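Local structure of conserved hypothetical protein (Streptococcus pneumoniae, 2GK4) at residues Ile34-Glu37 and Thr38-Ala42; Thr193-Ala197 and Asp198-Ala202; Leu118-Gln121 and Asn122-Lys126; His170-Asp173 and Ile174-Ser178. The protein is not characterised in detail but, as a DNA/pantothenate metabolism flavoprotein relative with a Rossmann-like fold, probably takes part in coenzyme A biosynthesis. One frame throughout, in Å; residues are numbered along the deposited sequence. Where two conformers were deposited one is given.

Interaction 1. Residues Ile34-Glu37 and Thr38-Ala42; sequences IITE and TLLSA
Ile35 and Leu39, one turn apart on the helix, show how i to i+4 pairs divide a helix between protein core and solvent. On the buried side the two side chains run alongside each other in the same direction, and the branch methyl CG2 of Ile35 rests 3.8 Å from CD1 of Leu39. Thr36 and Leu40 repeat the scheme: CG2 of Thr36 lies 3.8 Å from CD1 of Leu40. It is the methyl of Thr36 that faces this neighbour, because CG2 stands anti to the backbone N (chi1 of -60° puts OG1 beside N instead), and the hydroxyl turns back to bond the carbonyl of Gly32. A polar group inside the core is thereby satisfied by its own helix. Thr38 is held just as closely. It grips Ile34 O with two bonds, its backbone N at 2.9 Å and its hydroxyl OG1 at 2.8 Å, and the two donors reach this oxygen from opposite faces of the carbonyl plane. OG1 stands 36° above that plane.

The solvent side, by contrast, is looser. Glu37 leads away from the contact, and its OE2 forms a salt bridge with Lys33 one turn earlier. Ser41, exposed near the end of the helix, bonds Glu37 O through its backbone N at 3.0 Å.

In the fold, Thr36, Leu39 and Leu40 press against strand 45-50, with strand 5-9 also meeting Thr36 and Leu39, while Ile34, Ile35 and Thr38 lean on helix 216-228. The helix thus packs on the parallel part of the mixed sheet and beside helix 216-228.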
# COMPACT_ATOMS: atom_id res chain seq x y z
N ILE A 34 10.72 -6.79 -17.13
CA ILE A 34 11.24 -6.92 -18.51
C ILE A 34 12.71 -7.34 -18.48
O ILE A 34 13.14 -8.19 -19.27
CB ILE A 34 11.07 -5.61 -19.32
CG1 ILE A 34 9.57 -5.28 -19.50
CG2 ILE A 34 11.72 -5.75 -20.72
CD1 ILE A 34 9.32 -3.90 -20.14
N ILE A 35 13.47 -6.77 -17.55
CA ILE A 35 14.88 -7.16 -17.42
C ILE A 35 14.99 -8.65 -17.11
O ILE A 35 15.77 -9.37 -17.73
CB ILE A 35 15.57 -6.29 -16.36
CG1 ILE A 35 15.70 -4.86 -16.95
CG2 ILE A 35 16.96 -6.88 -15.99
CD1 ILE A 35 16.05 -3.79 -15.85
N THR A 36 14.17 -9.09 -16.16
CA THR A 36 14.18 -10.49 -15.74
C THR A 36 13.81 -11.40 -16.91
O THR A 36 14.52 -12.39 -17.15
CB THR A 36 13.27 -10.72 -14.52
OG1 THR A 36 13.73 -9.91 -13.41
CG2 THR A 36 13.28 -12.22 -14.08
N GLU A 37 12.71 -11.10 -17.61
CA GLU A 37 12.32 -11.86 -18.82
C GLU A 37 13.44 -11.94 -19.84
O GLU A 37 13.71 -12.99 -20.41
CB GLU A 37 11.11 -11.22 -19.48
CG GLU A 37 9.87 -11.32 -18.64
CD GLU A 37 8.72 -10.46 -19.17
OE1 GLU A 37 8.93 -9.53 -20.01
OE2 GLU A 37 7.60 -10.71 -18.71
N THR A 38 14.11 -10.80 -20.06
CA THR A 38 15.20 -10.73 -21.02
C THR A 38 16.33 -11.67 -20.62
O THR A 38 16.84 -12.42 -21.48
CB THR A 38 15.70 -9.29 -21.21
OG1 THR A 38 14.59 -8.50 -21.68
CG2 THR A 38 16.82 -9.22 -22.24
N LEU A 39 16.69 -11.66 -19.34
CA LEU A 39 17.78 -12.53 -18.87
C LEU A 39 17.40 -14.00 -18.95
O LEU A 39 18.19 -14.85 -19.41
CB LEU A 39 18.19 -12.14 -17.44
CG LEU A 39 18.74 -10.71 -17.37
CD1 LEU A 39 18.75 -10.25 -15.92
CD2 LEU A 39 20.12 -10.62 -18.00
N LEU A 40 16.18 -14.31 -18.54
CA LEU A 40 15.73 -15.71 -18.55
C LEU A 40 15.75 -16.26 -19.98
O LEU A 40 16.23 -17.40 -20.24
CB LEU A 40 14.30 -15.80 -18.00
CG LEU A 40 14.23 -15.58 -16.47
CD1 LEU A 40 12.78 -15.43 -15.99
CD2 LEU A 40 15.02 -16.68 -15.70
N SER A 41 15.27 -15.46 -20.92
CA SER A 41 15.16 -15.90 -22.32
C SER A 41 16.53 -16.00 -23.01
O SER A 41 16.67 -16.66 -24.06
CB SER A 41 14.20 -15.00 -23.08
OG SER A 41 12.89 -15.13 -22.55
N ALA A 42 17.54 -15.37 -22.42
CA ALA A 42 18.92 -15.56 -22.85
C ALA A 42 19.68 -16.66 -22.09
O ALA A 42 20.87 -16.86 -22.32
CB ALA A 42 19.69 -14.22 -22.78

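Interaction 2. Residues Thr193-Ala197 and Asp198-Ala202; sequences TQISA and DQHRA
Ile195 lies over His200 in a hairpin-like loop whose two arms are joined by a single antiparallel bridge. The two residues form a non-hydrogen-bonded pair, flanked by the bonds Ser196 N to Gln199 O (2.9 Å) and Arg201 N to Gln194 O (3.2 Å). CG1 of Ile195 sits over the centre of the His200 imidazole, 3.7 Å from the ring centroid and 11° off the normal, a CH-pi contact. CD1 of Ile195 continues past it to 3.5 Å from NE2 of His200. With CG anti to the backbone N (chi1 -167°), the ring runs beside the isoleucine in the same direction.

Asp198 occupies the bend. Its backbone N makes a weak bond of 3.3 Å to Ser196 OG, and its carboxylate, with CG set between the backbone N and the carbonyl carbon (chi1 68°), brings OD1 to 3.3 Å from Ser196 OG in one of two conformers. Gln194 meets the far arm through its aliphatic root, CB lying 3.9 Å from CB of Arg201, whose guanidinium leads away to Glu168 and Gln214.

Chemically, the loop is closed by two backbone bonds and by a ring covered on one face by hydrocarbon. His200 ND1 is buried without a partner, so on that side of the ring packing must do the holding.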
# COMPACT_ATOMS: atom_id res chain seq x y z
N THR A 193 9.74 12.26 -15.76
CA THR A 193 9.01 13.04 -16.76
C THR A 193 9.37 12.61 -18.17
O THR A 193 8.78 13.08 -19.13
CB THR A 193 9.25 14.58 -16.61
OG1 THR A 193 10.59 14.89 -17.01
CG2 THR A 193 9.01 15.06 -15.19
N GLN A 194 10.31 11.68 -18.31
CA GLN A 194 10.71 11.20 -19.64
C GLN A 194 10.36 9.72 -19.82
O GLN A 194 10.90 9.02 -20.69
CB GLN A 194 12.20 11.50 -19.90
CG GLN A 194 12.51 13.02 -19.80
CD GLN A 194 11.87 13.88 -20.91
OE1 GLN A 194 11.55 15.07 -20.69
NE2 GLN A 194 11.68 13.31 -22.08
N ILE A 195 9.37 9.27 -19.04
CA ILE A 195 8.85 7.92 -19.14
C ILE A 195 7.38 8.02 -19.63
O ILE A 195 6.60 8.87 -19.15
CB ILE A 195 8.87 7.19 -17.76
CG1 ILE A 195 10.30 7.11 -17.20
CG2 ILE A 195 8.19 5.81 -17.87
CD1 ILE A 195 10.40 6.55 -15.75
N SER A 196 7.01 7.18 -20.59
CA SER A 196 5.66 7.21 -21.14
C SER A 196 5.23 5.79 -21.50
O SER A 196 5.92 4.82 -21.13
CB SER A 196 5.59 8.10 -22.39
OG SER A 196 6.20 7.46 -23.50
N ALA A 197 4.13 5.67 -22.24
CA ALA A 197 3.64 4.34 -22.58
C ALA A 197 4.57 3.63 -23.57
O ALA A 197 4.65 2.41 -23.55
CB ALA A 197 2.20 4.39 -23.13
N ASP A 198 5.26 4.39 -24.42
CA ASP A 198 6.10 3.79 -25.47
C ASP A 198 7.53 4.37 -25.52
O ASP A 198 8.24 4.21 -26.52
CB ASP A 198 5.44 3.94 -26.84
CG ASP A 198 5.36 5.38 -27.30
OD1 ASP A 198 5.46 6.29 -26.46
OD2 ASP A 198 5.21 5.60 -28.52
N GLN A 199 7.92 5.08 -24.47
CA GLN A 199 9.32 5.53 -24.33
C GLN A 199 9.77 5.44 -22.88
O GLN A 199 8.95 5.51 -21.96
CB GLN A 199 9.49 6.97 -24.82
CG GLN A 199 9.18 7.23 -26.28
CD GLN A 199 10.36 7.06 -27.19
OE1 GLN A 199 11.13 8.00 -27.42
NE2 GLN A 199 10.53 5.85 -27.73
N HIS A 200 11.08 5.33 -22.69
CA HIS A 200 11.62 5.35 -21.34
C HIS A 200 13.06 5.77 -21.54
O HIS A 200 13.92 4.93 -21.73
CB HIS A 200 11.57 3.95 -20.71
CG HIS A 200 11.82 3.93 -19.23
ND1 HIS A 200 12.85 4.62 -18.63
CD2 HIS A 200 11.16 3.30 -18.24
CE1 HIS A 200 12.81 4.42 -17.32
NE2 HIS A 200 11.78 3.63 -17.06
N ARG A 201 13.30 7.07 -21.54
CA ARG A 201 14.69 7.58 -21.71
C ARG A 201 15.49 7.19 -20.48
O ARG A 201 15.04 7.40 -19.35
CB ARG A 201 14.65 9.11 -21.82
CG ARG A 201 16.00 9.81 -21.80
CD ARG A 201 16.53 9.91 -23.20
NE ARG A 201 17.73 10.74 -23.22
CZ ARG A 201 18.58 10.77 -24.24
NH1 ARG A 201 18.34 10.00 -25.30
NH2 ARG A 201 19.69 11.52 -24.16
N ALA A 202 16.70 6.67 -20.69
CA ALA A 202 17.61 6.36 -19.59
C ALA A 202 19.06 6.54 -20.01
O ALA A 202 19.40 6.46 -21.20
CB ALA A 202 17.39 4.93 -19.07

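Interaction 3. Residues Leu118-Gln121 and Asn122-Lys126; sequences LSKQ and NHQAK
Gln121 and Gln124 clasp each other across a beta turn with 3-10 geometry, in the long connection between helix 105-110 and strand 133-140. The backbone N of Gln124 bonds Gln121 O at 2.9 Å, approaching from above the carbonyl plane, 39° out of it. In the reverse direction, the backbone N of Gln121 is bonded to the side-chain OE1 of Gln124, again at 2.9 Å, with an N-H...O angle of 157°. Main chain and side chain therefore close two rings on the same four residues. The glutamine spans the gap because its chain is extended beyond CG (chi2 -176°), carrying the amide back past the start of the turn. A following bond, Ala125 N to Asn122 O, prolongs the turn by one residue.

A water adds a further tie: it accepts from Asn122 N at 2.9 Å and donates to Gln121 OE1. Asn122 OD1 reaches the backbone N of Met102, which pins the turn to strand 97-104, and Ala125 packs against Tyr101 and Thr103 of that strand.

Beyond these bonds lie contacts of polar atoms with carbon. Lys120 crosses Gln124 at about a right angle, CB of Lys120 lying 3.7 Å from OE1 of Gln124, while its ammonium pairs with Glu116. The imidazole of His123 meets the aliphatic start of Gln121 obliquely: its NE2 stands 3.4 Å from CB of Gln121, and CD2 of His123 lies 3.6 Å from the same carbon.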
# COMPACT_ATOMS: atom_id res chain seq x y z
N LEU A 118 10.88 10.10 19.00
CA LEU A 118 11.64 9.03 18.35
C LEU A 118 11.96 7.87 19.28
O LEU A 118 12.38 6.78 18.82
CB LEU A 118 12.95 9.54 17.76
CG LEU A 118 12.99 10.80 16.90
CD1 LEU A 118 14.41 11.01 16.37
CD2 LEU A 118 12.00 10.71 15.78
N SER A 119 11.81 8.10 20.58
CA SER A 119 12.14 7.08 21.57
C SER A 119 10.88 6.50 22.22
O SER A 119 10.97 5.77 23.21
CB SER A 119 13.08 7.64 22.61
OG SER A 119 12.40 8.59 23.39
N LYS A 120 9.73 6.83 21.63
CA LYS A 120 8.42 6.35 22.10
C LYS A 120 7.85 5.23 21.21
O LYS A 120 8.29 5.03 20.07
CB LYS A 120 7.41 7.50 22.14
CG LYS A 120 7.74 8.60 23.15
CD LYS A 120 6.51 9.46 23.41
CE LYS A 120 6.89 10.85 23.91
NZ LYS A 120 7.54 10.89 25.27
N GLN A 121 6.86 4.52 21.74
CA GLN A 121 6.18 3.44 21.00
C GLN A 121 4.72 3.80 20.79
O GLN A 121 4.12 4.51 21.61
CB GLN A 121 6.31 2.12 21.77
CG GLN A 121 7.77 1.62 21.91
CD GLN A 121 8.47 1.43 20.55
OE1 GLN A 121 7.87 0.93 19.59
NE2 GLN A 121 9.74 1.85 20.47
N ASN A 122 4.12 3.29 19.71
CA ASN A 122 2.74 3.61 19.37
C ASN A 122 1.73 3.43 20.50
O ASN A 122 0.79 4.20 20.60
CB ASN A 122 2.26 2.82 18.15
CG ASN A 122 2.68 3.45 16.86
OD1 ASN A 122 3.29 4.51 16.84
ND2 ASN A 122 2.33 2.79 15.75
N HIS A 123 1.94 2.41 21.35
CA HIS A 123 1.01 2.12 22.45
C HIS A 123 0.97 3.21 23.53
O HIS A 123 0.10 3.19 24.40
CB HIS A 123 1.31 0.74 23.09
CG HIS A 123 2.68 0.62 23.68
ND1 HIS A 123 3.03 1.20 24.88
CD2 HIS A 123 3.79 -0.02 23.24
CE1 HIS A 123 4.29 0.93 25.15
NE2 HIS A 123 4.78 0.19 24.16
N GLN A 124 1.92 4.15 23.47
CA GLN A 124 1.96 5.29 24.38
C GLN A 124 1.15 6.49 23.85
O GLN A 124 0.90 7.45 24.59
CB GLN A 124 3.41 5.74 24.61
CG GLN A 124 4.37 4.65 25.05
CD GLN A 124 5.76 5.19 25.33
OE1 GLN A 124 6.73 4.86 24.64
NE2 GLN A 124 5.87 6.05 26.36
N ALA A 125 0.76 6.42 22.59
CA ALA A 125 0.24 7.59 21.87
C ALA A 125 -1.14 8.05 22.32
O ALA A 125 -2.02 7.25 22.62
CB ALA A 125 0.25 7.34 20.39
N LYS A 126 -1.31 9.37 22.34
CA LYS A 126 -2.60 10.01 22.56
C LYS A 126 -3.24 10.30 21.19
O LYS A 126 -3.00 11.36 20.59
CB LYS A 126 -2.42 11.30 23.36
CG LYS A 126 -1.45 11.17 24.52
CD LYS A 126 -1.42 12.43 25.36
CE LYS A 126 -0.45 12.29 26.51
NZ LYS A 126 -0.62 13.40 27.48
O HOH W 1 5.79 2.38 17.53

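Interaction 4. Residues His170-Asp173 and Ile174-Ser178; sequences HLVD and IARKS
Ile174 and His170 begin a series of i to i+4 contacts that illustrates how one helix changes character round its circumference. The backbone N of Ile174 bonds His170 O at 2.8 Å, almost straight at 176°. Its side chain then covers one face of the imidazole: CG1 of Ile174 lies 3.7 Å from the centroid of the His170 ring, 21° off the normal and displaced toward the rim, a CH-pi contact. The second torsion of Ile174 (chi2 -61°) brings CD1 beside the rim of the ring, 3.6 Å from CE1 of His170.

Ala175 comes next, bonded through N to Leu171 O. Its small side chain and that of Leu171 face inward, and both touch Ala189 of strand 186-191, so this side of the helix fits closely on the sheet. Helix 168-182 is the crossover helix of the beta-alpha-beta unit formed with strands 156-163 and 186-191.

Arg176 runs extended from CG to NE, alongside Val172. CG1 of the valine covers one face of the guanidinium, 3.7 Å from NH2 of Arg176, while NE is bonded to the carbonyl of Glu206.

Lys177 turns toward Asp173. OD1 of Asp173 lies 3.0 Å from CE of Lys177 but 3.5 Å from NZ, a long salt bridge whose closest approach is to the methylene next to the ammonium. The chemistry implies a division of labour: hydrocarbon secures the buried side, flat polar groups are shielded by aliphatic branches, and the exposed side carries a modest attraction between opposite charges.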
# COMPACT_ATOMS: atom_id res chain seq x y z
N HIS A 170 22.43 16.95 -14.65
CA HIS A 170 22.22 16.84 -13.19
C HIS A 170 22.01 15.37 -12.85
O HIS A 170 22.56 14.86 -11.86
CB HIS A 170 21.03 17.68 -12.73
CG HIS A 170 20.71 17.53 -11.26
ND1 HIS A 170 21.55 17.97 -10.27
CD2 HIS A 170 19.63 17.00 -10.63
CE1 HIS A 170 21.01 17.72 -9.09
NE2 HIS A 170 19.85 17.12 -9.28
N LEU A 171 21.26 14.69 -13.71
CA LEU A 171 20.97 13.28 -13.56
C LEU A 171 22.29 12.50 -13.53
O LEU A 171 22.49 11.65 -12.67
CB LEU A 171 20.08 12.83 -14.73
CG LEU A 171 19.29 11.54 -14.74
CD1 LEU A 171 18.53 11.33 -13.40
CD2 LEU A 171 18.30 11.52 -15.94
N VAL A 172 23.18 12.81 -14.47
CA VAL A 172 24.52 12.20 -14.50
C VAL A 172 25.35 12.50 -13.25
O VAL A 172 25.95 11.59 -12.67
CB VAL A 172 25.30 12.64 -15.78
CG1 VAL A 172 26.78 12.20 -15.69
CG2 VAL A 172 24.61 12.01 -17.00
N ASP A 173 25.35 13.76 -12.82
CA ASP A 173 26.04 14.22 -11.60
C ASP A 173 25.59 13.38 -10.40
O ASP A 173 26.42 12.77 -9.70
CB ASP A 173 25.76 15.73 -11.41
CG ASP A 173 26.15 16.29 -10.02
OD1 ASP A 173 26.56 15.58 -9.09
OD2 ASP A 173 25.99 17.53 -9.84
N ILE A 174 24.28 13.32 -10.19
CA ILE A 174 23.71 12.52 -9.09
C ILE A 174 24.00 11.01 -9.21
O ILE A 174 24.35 10.34 -8.21
CB ILE A 174 22.20 12.78 -8.96
CG1 ILE A 174 21.92 14.28 -8.72
CG2 ILE A 174 21.54 11.86 -7.85
CD1 ILE A 174 22.53 14.87 -7.42
N ALA A 175 23.84 10.46 -10.41
CA ALA A 175 24.17 9.05 -10.65
C ALA A 175 25.63 8.74 -10.34
O ALA A 175 25.93 7.71 -9.73
CB ALA A 175 23.82 8.64 -12.09
N ARG A 176 26.55 9.62 -10.74
CA ARG A 176 27.97 9.39 -10.45
C ARG A 176 28.32 9.42 -8.98
O ARG A 176 29.16 8.65 -8.52
CB ARG A 176 28.85 10.34 -11.25
CG ARG A 176 28.98 9.83 -12.66
CD ARG A 176 29.95 10.58 -13.49
NE ARG A 176 30.07 9.88 -14.75
CZ ARG A 176 30.29 10.44 -15.93
NH1 ARG A 176 30.38 9.65 -17.00
NH2 ARG A 176 30.45 11.76 -16.04
N LYS A 177 27.67 10.31 -8.24
CA LYS A 177 27.83 10.36 -6.79
C LYS A 177 27.41 9.02 -6.18
O LYS A 177 28.09 8.50 -5.30
CB LYS A 177 27.02 11.52 -6.23
CG LYS A 177 27.64 12.93 -6.50
CD LYS A 177 26.80 14.00 -5.83
CE LYS A 177 27.24 15.42 -6.22
NZ LYS A 177 28.71 15.56 -6.31
N SER A 178 26.30 8.47 -6.68
CA SER A 178 25.78 7.17 -6.27
C SER A 178 26.71 6.01 -6.65
O SER A 178 26.93 5.08 -5.87
CB SER A 178 24.39 6.96 -6.88
OG SER A 178 23.91 5.66 -6.60

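Along the chain the order is interaction 1, then 3, 4 and 2. Interactions 1, 2 and 4 belong to the central alpha/beta body with its eight-stranded mixed sheet. Interaction 1 lies on helix 30-41 and interaction 4 on helix 168-182, about 27 Å apart centre to centre; interaction 2, between strands 186-191 and 202-205, has its centre about 20 Å from the first and 19 Å from the second. Helix 216-228 touches side chains of interactions 1 and 2. Interaction 3 stands apart, its centre about 46 Å from that of interaction 1, beside the two-stranded sheet 97-104 and 133-140, where Leu118 packs on Val133 of the second subunit. The set samples both the Rossmann-like core and an outlying arm near the dimer contact.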